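Local atomic coordinates of angiotensin-converting enzyme (Anopheles gambiae, PDB entry 6S1Y), a protein that probably cleaves peptides as a zinc-dependent metalloprotease of the angiotensin-converting enzyme family in the malaria mosquito. Residues Leu221-Tyr233 and Val238-Gly250. Sequence-based numbering, arbitrary orientation.
Sequences LHAYVRYKLRQKY and VSPTGPIPMHLLG
Arg226 reaches off the helix into the turn Ser239-Gly242, and its guanidinium is held there on three sides. Its NH1 donates to Gly242 O at 2.8 Å; the acceptor lies 4° from the guanidinium plane, although NH1 itself sits well above the carbonyl plane and the N-H...O angle is only 148°. Pro240 O lies over one face of the guanidinium, 3.2 Å above the plane and over the centre, while the His222 ring edge, through CE1, lies against the opposite face. A bend at chi3 (66°) in an otherwise extended chain turns the group toward these carbonyls, and NH2 is bound by the backbone oxygens of His593 and Gly595. Ser239 OG braces the turn, accepting from the backbone N of Thr241 (an ST turn) and Gly242 (an ST motif).

Packing is close beside this site. Ile244 CD1 stands over one face of the His222 ring, 3.8 Å from its centroid, a CH-pi contact; His222 NE2 is bonded to Gly468 O. Leu249 CD2 touches both Leu229 CD1 (4.0 Å) and Val225 CG1 (3.9 Å). Val238 CB meets Arg230 CB at 3.9 Å.

The Tyr233-Leu248 contact is looser: Leu248 CD2 lies 4.3 Å from the ring centroid, and a water links Tyr233 OH to Leu248 O. On the partly exposed flank, Arg230 passes Pro240 CB and forms a salt bridge with Asp235 through NE.

After helix 203-233 the chain reverses and runs back along it into strand 244-245, which pairs in parallel with 469-470, within the mostly helical angiotensin-converting enzyme fold.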
ATOM      1  N   LEU A 221     -10.156  19.698   1.327  1.00 36.87           N
ATOM      2  CA  LEU A 221      -8.906  19.549   2.080  1.00 33.04           C
ATOM      3  C   LEU A 221      -7.734  20.061   1.266  1.00 33.69           C
ATOM      4  O   LEU A 221      -6.899  20.824   1.766  1.00 31.76           O
ATOM      5  CB  LEU A 221      -8.684  18.084   2.438  1.00 33.65           C
ATOM      6  CG  LEU A 221      -7.445  17.793   3.281  1.00 36.26           C
ATOM      7  CD1 LEU A 221      -7.492  18.569   4.620  1.00 34.40           C
ATOM      8  CD2 LEU A 221      -7.321  16.277   3.557  1.00 37.13           C
ATOM      9  N   HIS A 222      -7.639  19.606   0.005  1.00 34.90           N
ATOM     10  CA  HIS A 222      -6.691  20.162  -0.948  1.00 33.51           C
ATOM     11  C   HIS A 222      -6.695  21.681  -0.929  1.00 32.90           C
ATOM     12  O   HIS A 222      -5.635  22.313  -0.973  1.00 33.60           O
ATOM     13  CB  HIS A 222      -7.048  19.655  -2.344  1.00 33.65           C
ATOM     14  CG  HIS A 222      -6.247  20.268  -3.441  1.00 33.21           C
ATOM     15  ND1 HIS A 222      -6.427  21.568  -3.851  1.00 31.15           N
ATOM     16  CD2 HIS A 222      -5.263  19.755  -4.215  1.00 34.26           C
ATOM     17  CE1 HIS A 222      -5.571  21.838  -4.816  1.00 32.92           C
ATOM     18  NE2 HIS A 222      -4.859  20.753  -5.061  1.00 34.18           N
ATOM     19  N   ALA A 223      -7.876  22.290  -0.872  1.00 33.85           N
ATOM     20  CA  ALA A 223      -7.945  23.752  -0.926  1.00 33.87           C
ATOM     21  C   ALA A 223      -7.363  24.385   0.330  1.00 32.15           C
ATOM     22  O   ALA A 223      -6.719  25.434   0.267  1.00 32.18           O
ATOM     23  CB  ALA A 223      -9.389  24.189  -1.124  1.00 33.95           C
ATOM     24  N   TYR A 224      -7.583  23.771   1.490  1.00 34.30           N
ATOM     25  CA  TYR A 224      -7.016  24.319   2.721  1.00 33.93           C
ATOM     26  C   TYR A 224      -5.500  24.184   2.733  1.00 31.55           C
ATOM     27  O   TYR A 224      -4.783  25.141   3.035  1.00 33.46           O
ATOM     28  CB  TYR A 224      -7.634  23.629   3.932  1.00 35.31           C
ATOM     29  CG  TYR A 224      -7.223  24.278   5.242  1.00 33.83           C
ATOM     30  CD1 TYR A 224      -7.885  25.399   5.704  1.00 33.31           C
ATOM     31  CD2 TYR A 224      -6.139  23.803   5.974  1.00 34.85           C
ATOM     32  CE1 TYR A 224      -7.508  26.027   6.872  1.00 37.17           C
ATOM     33  CE2 TYR A 224      -5.758  24.415   7.180  1.00 36.05           C
ATOM     34  CZ  TYR A 224      -6.443  25.527   7.618  1.00 37.38           C
ATOM     35  OH  TYR A 224      -6.083  26.148   8.778  1.00 37.10           O
ATOM     36  N   VAL A 225      -4.987  23.012   2.372  1.00 31.29           N
ATOM     37  CA  VAL A 225      -3.536  22.813   2.338  1.00 31.30           C
ATOM     38  C   VAL A 225      -2.890  23.823   1.403  1.00 32.16           C
ATOM     39  O   VAL A 225      -1.889  24.465   1.748  1.00 35.70           O
ATOM     40  CB  VAL A 225      -3.199  21.366   1.922  1.00 30.90           C
ATOM     41  CG1 VAL A 225      -1.700  21.174   1.711  1.00 32.62           C
ATOM     42  CG2 VAL A 225      -3.707  20.391   2.974  1.00 32.67           C
ATOM     43  N   ARG A 226      -3.445  23.987   0.206  1.00 31.97           N
ATOM     44  CA  ARG A 226      -2.882  24.942  -0.739  1.00 31.75           C
ATOM     45  C   ARG A 226      -2.883  26.354  -0.166  1.00 33.90           C
ATOM     46  O   ARG A 226      -1.902  27.093  -0.308  1.00 34.70           O
ATOM     47  CB  ARG A 226      -3.652  24.882  -2.053  1.00 32.63           C
ATOM     48  CG  ARG A 226      -3.301  25.969  -3.084  1.00 34.17           C
ATOM     49  CD  ARG A 226      -3.998  25.733  -4.420  1.00 35.29           C
ATOM     50  NE  ARG A 226      -5.446  25.862  -4.340  1.00 34.15           N
ATOM     51  CZ  ARG A 226      -6.275  25.584  -5.352  1.00 33.50           C
ATOM     52  NH1 ARG A 226      -5.783  25.173  -6.498  1.00 31.93           N
ATOM     53  NH2 ARG A 226      -7.594  25.720  -5.204  1.00 34.30           N
ATOM     54  N   TYR A 227      -3.970  26.749   0.497  1.00 33.19           N
ATOM     55  CA  TYR A 227      -4.011  28.069   1.107  1.00 34.15           C
ATOM     56  C   TYR A 227      -2.893  28.238   2.133  1.00 35.35           C
ATOM     57  O   TYR A 227      -2.210  29.272   2.154  1.00 35.62           O
ATOM     58  CB  TYR A 227      -5.385  28.289   1.736  1.00 34.12           C
ATOM     59  CG  TYR A 227      -5.469  29.537   2.571  1.00 36.02           C
ATOM     60  CD1 TYR A 227      -5.128  29.526   3.929  1.00 36.35           C
ATOM     61  CD2 TYR A 227      -5.900  30.718   2.016  1.00 36.91           C
ATOM     62  CE1 TYR A 227      -5.198  30.683   4.691  1.00 37.08           C
ATOM     63  CE2 TYR A 227      -5.989  31.865   2.754  1.00 37.65           C
ATOM     64  CZ  TYR A 227      -5.636  31.851   4.078  1.00 38.81           C
ATOM     65  OH  TYR A 227      -5.727  33.017   4.759  1.00 39.92           O
ATOM     66  N   LYS A 228      -2.683  27.229   3.002  1.00 35.66           N
ATOM     67  CA  LYS A 228      -1.661  27.351   4.047  1.00 35.37           C
ATOM     68  C   LYS A 228      -0.254  27.301   3.459  1.00 35.64           C
ATOM     69  O   LYS A 228       0.640  28.018   3.916  1.00 39.65           O
ATOM     70  CB  LYS A 228      -1.820  26.251   5.099  1.00 37.11           C
ATOM     71  CG  LYS A 228      -3.119  26.284   5.854  1.00 37.25           C
ATOM     72  CD  LYS A 228      -3.259  27.524   6.763  1.00 39.45           C
ATOM     73  CE  LYS A 228      -2.928  27.196   8.215  1.00 43.35           C
ATOM     74  NZ  LYS A 228      -3.058  28.405   9.054  1.00 53.26           N
ATOM     75  N   LEU A 229      -0.013  26.455   2.466  1.00 35.83           N
ATOM     76  CA  LEU A 229       1.323  26.435   1.864  1.00 36.86           C
ATOM     77  C   LEU A 229       1.640  27.776   1.197  1.00 37.80           C
ATOM     78  O   LEU A 229       2.779  28.248   1.237  1.00 37.79           O
ATOM     79  CB  LEU A 229       1.439  25.310   0.856  1.00 35.34           C
ATOM     80  CG  LEU A 229       1.472  23.902   1.427  1.00 35.75           C
ATOM     81  CD1 LEU A 229       1.350  22.911   0.293  1.00 36.69           C
ATOM     82  CD2 LEU A 229       2.769  23.647   2.191  1.00 35.58           C
ATOM     83  N   ARG A 230       0.637  28.414   0.596  1.00 35.90           N
ATOM     84  CA  ARG A 230       0.865  29.714  -0.018  1.00 39.35           C
ATOM     85  C   ARG A 230       1.151  30.789   1.026  1.00 38.48           C
ATOM     86  O   ARG A 230       1.961  31.681   0.773  1.00 39.05           O
ATOM     87  CB  ARG A 230      -0.350  30.114  -0.875  1.00 39.86           C
ATOM     88  CG  ARG A 230      -0.231  31.460  -1.489  1.00 41.02           C
ATOM     89  CD  ARG A 230      -1.320  31.684  -2.559  1.00 44.98           C
ATOM     90  NE  ARG A 230      -1.292  33.048  -3.086  1.00 45.21           N
ATOM     91  CZ  ARG A 230      -1.836  34.089  -2.453  1.00 51.23           C
ATOM     92  NH1 ARG A 230      -2.451  33.924  -1.285  1.00 50.19           N
ATOM     93  NH2 ARG A 230      -1.768  35.303  -2.979  1.00 52.61           N
ATOM     94  N   GLN A 231       0.468  30.765   2.177  1.00 38.22           N
ATOM     95  CA  GLN A 231       0.789  31.722   3.236  1.00 40.72           C
ATOM     96  C   GLN A 231       2.213  31.507   3.751  1.00 42.53           C
ATOM     97  O   GLN A 231       2.926  32.472   4.035  1.00 42.97           O
ATOM     98  CB  GLN A 231      -0.212  31.611   4.386  1.00 40.14           C
ATOM     99  CG  GLN A 231      -1.638  32.044   4.043  1.00 40.91           C
ATOM    100  CD  GLN A 231      -1.745  33.521   3.725  1.00 41.79           C
ATOM    101  OE1 GLN A 231      -1.327  34.361   4.503  1.00 47.15           O
ATOM    102  NE2 GLN A 231      -2.340  33.843   2.580  1.00 46.03           N
ATOM    103  N   LYS A 232       2.653  30.249   3.846  1.00 40.62           N
ATOM    104  CA  LYS A 232       3.985  29.937   4.365  1.00 43.71           C
ATOM    105  C   LYS A 232       5.081  30.205   3.336  1.00 43.78           C
ATOM    106  O   LYS A 232       6.117  30.785   3.672  1.00 46.57           O
ATOM    107  CB  LYS A 232       4.039  28.471   4.828  1.00 42.93           C
ATOM    108  CG  LYS A 232       4.082  28.269   6.362  1.00 49.30           C
ATOM    109  CD  LYS A 232       2.917  28.940   7.097  1.00 54.73           C
ATOM    110  CE  LYS A 232       1.591  28.165   6.936  1.00 53.21           C
ATOM    111  NZ  LYS A 232       0.378  29.023   7.119  1.00 49.82           N
ATOM    112  N   TYR A 233       4.876  29.826   2.074  1.00 41.11           N
ATOM    113  CA  TYR A 233       5.936  29.894   1.082  1.00 40.98           C
ATOM    114  C   TYR A 233       5.800  31.052   0.101  1.00 41.84           C
ATOM    115  O   TYR A 233       6.784  31.393  -0.551  1.00 44.81           O
ATOM    116  CB  TYR A 233       5.986  28.599   0.260  1.00 40.83           C
ATOM    117  CG  TYR A 233       6.580  27.387   0.949  1.00 43.01           C
ATOM    118  CD1 TYR A 233       7.890  27.387   1.446  1.00 43.68           C
ATOM    119  CD2 TYR A 233       5.852  26.233   1.053  1.00 40.49           C
ATOM    120  CE1 TYR A 233       8.418  26.269   2.050  1.00 43.48           C
ATOM    121  CE2 TYR A 233       6.381  25.105   1.636  1.00 41.44           C
ATOM    122  CZ  TYR A 233       7.657  25.120   2.127  1.00 42.87           C
ATOM    123  OH  TYR A 233       8.139  23.966   2.685  1.00 43.55           O
ATOM    124  N   VAL A 238       3.530  29.066  -4.789  1.00 45.84           N
ATOM    125  CA  VAL A 238       2.274  28.343  -4.712  1.00 41.18           C
ATOM    126  C   VAL A 238       1.174  29.204  -5.323  1.00 41.06           C
ATOM    127  O   VAL A 238       0.729  30.188  -4.724  1.00 40.79           O
ATOM    128  CB  VAL A 238       1.918  27.956  -3.267  1.00 40.19           C
ATOM    129  CG1 VAL A 238       0.672  27.073  -3.282  1.00 35.93           C
ATOM    130  CG2 VAL A 238       3.100  27.257  -2.564  1.00 39.03           C
ATOM    131  N   SER A 239       0.698  28.801  -6.476  1.00 37.61           N
ATOM    132  CA  SER A 239      -0.424  29.480  -7.089  1.00 36.96           C
ATOM    133  C   SER A 239      -1.683  29.296  -6.241  1.00 36.80           C
ATOM    134  O   SER A 239      -1.937  28.211  -5.722  1.00 38.15           O
ATOM    135  CB  SER A 239      -0.670  28.928  -8.487  1.00 36.24           C
ATOM    136  OG  SER A 239      -1.969  29.295  -8.872  1.00 39.80           O
ATOM    137  N   PRO A 240      -2.509  30.329  -6.097  1.00 37.15           N
ATOM    138  CA  PRO A 240      -3.779  30.128  -5.390  1.00 36.32           C
ATOM    139  C   PRO A 240      -4.798  29.326  -6.176  1.00 37.34           C
ATOM    140  O   PRO A 240      -5.800  28.905  -5.575  1.00 38.86           O
ATOM    141  CB  PRO A 240      -4.279  31.553  -5.144  1.00 37.91           C
ATOM    142  CG  PRO A 240      -3.707  32.344  -6.281  1.00 38.03           C
ATOM    143  CD  PRO A 240      -2.372  31.708  -6.614  1.00 39.87           C
ATOM    144  N   THR A 241      -4.601  29.097  -7.478  1.00 37.06           N
ATOM    145  CA  THR A 241      -5.630  28.471  -8.296  1.00 35.52           C
ATOM    146  C   THR A 241      -5.165  27.249  -9.049  1.00 35.76           C
ATOM    147  O   THR A 241      -6.016  26.503  -9.559  1.00 35.11           O
ATOM    148  CB  THR A 241      -6.165  29.458  -9.348  1.00 36.25           C
ATOM    149  OG1 THR A 241      -5.059  29.906 -10.136  1.00 34.99           O
ATOM    150  CG2 THR A 241      -6.877  30.638  -8.703  1.00 34.66           C
ATOM    151  N   GLY A 242      -3.862  27.048  -9.197  1.00 35.86           N
ATOM    152  CA  GLY A 242      -3.354  25.911  -9.919  1.00 36.05           C
ATOM    153  C   GLY A 242      -3.092  24.731  -9.007  1.00 35.01           C
ATOM    154  O   GLY A 242      -3.287  24.788  -7.795  1.00 34.57           O
ATOM    155  N   PRO A 243      -2.629  23.635  -9.588  1.00 35.72           N
ATOM    156  CA  PRO A 243      -2.281  22.462  -8.777  1.00 34.77           C
ATOM    157  C   PRO A 243      -1.138  22.778  -7.826  1.00 34.70           C
ATOM    158  O   PRO A 243      -0.340  23.690  -8.066  1.00 34.56           O
ATOM    159  CB  PRO A 243      -1.867  21.410  -9.818  1.00 35.44           C
ATOM    160  CG  PRO A 243      -2.404  21.900 -11.125  1.00 36.23           C
ATOM    161  CD  PRO A 243      -2.398  23.419 -11.027  1.00 35.72           C
ATOM    162  N   ILE A 244      -1.055  22.013  -6.737  1.00 34.37           N
ATOM    163  CA  ILE A 244      -0.019  22.233  -5.720  1.00 33.45           C
ATOM    164  C   ILE A 244       1.306  21.678  -6.239  1.00 33.87           C
ATOM    165  O   ILE A 244       1.346  20.513  -6.661  1.00 34.08           O
ATOM    166  CB  ILE A 244      -0.396  21.556  -4.406  1.00 36.33           C
ATOM    167  CG1 ILE A 244      -1.697  22.109  -3.855  1.00 34.67           C
ATOM    168  CG2 ILE A 244       0.726  21.709  -3.401  1.00 33.90           C
ATOM    169  CD1 ILE A 244      -2.253  21.263  -2.732  1.00 34.13           C
ATOM    170  N   PRO A 245       2.400  22.463  -6.209  1.00 36.23           N
ATOM    171  CA  PRO A 245       3.738  21.882  -6.456  1.00 35.73           C
ATOM    172  C   PRO A 245       3.996  20.710  -5.526  1.00 34.64           C
ATOM    173  O   PRO A 245       4.078  20.907  -4.318  1.00 37.24           O
ATOM    174  CB  PRO A 245       4.704  23.041  -6.165  1.00 35.05           C
ATOM    175  CG  PRO A 245       3.855  24.300  -6.291  1.00 35.66           C
ATOM    176  CD  PRO A 245       2.455  23.907  -5.904  1.00 35.76           C
ATOM    177  N   MET A 246       4.139  19.498  -6.054  1.00 34.65           N
ATOM    178  CA  MET A 246       4.107  18.316  -5.215  1.00 35.86           C
ATOM    179  C   MET A 246       5.326  18.183  -4.308  1.00 36.21           C
ATOM    180  O   MET A 246       5.243  17.456  -3.318  1.00 37.65           O
ATOM    181  CB  MET A 246       3.958  17.064  -6.094  1.00 35.36           C
ATOM    182  CG  MET A 246       5.133  16.780  -6.957  1.00 38.23           C
ATOM    183  SD  MET A 246       4.738  15.588  -8.244  1.00 39.00           S
ATOM    184  CE  MET A 246       4.565  14.091  -7.236  1.00 37.09           C
ATOM    185  N   HIS A 247       6.441  18.858  -4.597  1.00 36.10           N
ATOM    186  CA  HIS A 247       7.639  18.689  -3.783  1.00 35.76           C
ATOM    187  C   HIS A 247       7.520  19.355  -2.427  1.00 36.24           C
ATOM    188  O   HIS A 247       8.419  19.214  -1.597  1.00 37.66           O
ATOM    189  CB  HIS A 247       8.884  19.227  -4.502  1.00 36.13           C
ATOM    190  CG  HIS A 247       8.841  20.690  -4.821  1.00 37.11           C
ATOM    191  ND1 HIS A 247       7.723  21.313  -5.321  1.00 35.49           N
ATOM    192  CD2 HIS A 247       9.795  21.653  -4.735  1.00 37.83           C
ATOM    193  CE1 HIS A 247       7.984  22.596  -5.524  1.00 36.73           C
ATOM    194  NE2 HIS A 247       9.236  22.828  -5.179  1.00 37.00           N
ATOM    195  N   LEU A 248       6.433  20.064  -2.191  1.00 37.47           N
ATOM    196  CA  LEU A 248       6.177  20.734  -0.928  1.00 37.05           C
ATOM    197  C   LEU A 248       5.253  19.945  -0.027  1.00 35.94           C
ATOM    198  O   LEU A 248       4.862  20.453   1.025  1.00 37.15           O
ATOM    199  CB  LEU A 248       5.565  22.110  -1.175  1.00 34.24           C
ATOM    200  CG  LEU A 248       6.344  23.021  -2.094  1.00 37.43           C
ATOM    201  CD1 LEU A 248       5.532  24.298  -2.352  1.00 38.21           C
ATOM    202  CD2 LEU A 248       7.715  23.360  -1.530  1.00 37.88           C
ATOM    203  N   LEU A 249       4.871  18.734  -0.414  1.00 36.02           N
ATOM    204  CA  LEU A 249       3.881  17.984   0.351  1.00 36.61           C
ATOM    205  C   LEU A 249       4.496  16.895   1.216  1.00 37.65           C
ATOM    206  O   LEU A 249       3.765  16.032   1.718  1.00 35.72           O
ATOM    207  CB  LEU A 249       2.837  17.394  -0.591  1.00 38.03           C
ATOM    208  CG  LEU A 249       1.950  18.492  -1.208  1.00 37.09           C
ATOM    209  CD1 LEU A 249       1.237  17.964  -2.422  1.00 37.21           C
ATOM    210  CD2 LEU A 249       0.954  18.971  -0.171  1.00 36.79           C
ATOM    211  N   GLY A 250       5.818  16.943   1.424  1.00 36.59           N
ATOM    212  CA  GLY A 250       6.465  16.142   2.439  1.00 38.30           C
ATOM    213  C   GLY A 250       6.773  14.726   2.037  1.00 38.82           C
ATOM    214  O   GLY A 250       7.218  13.949   2.880  1.00 37.20           O
TER
HETATM  215  O   HOH W   1       6.986  21.573   2.556  1.00 38.55           O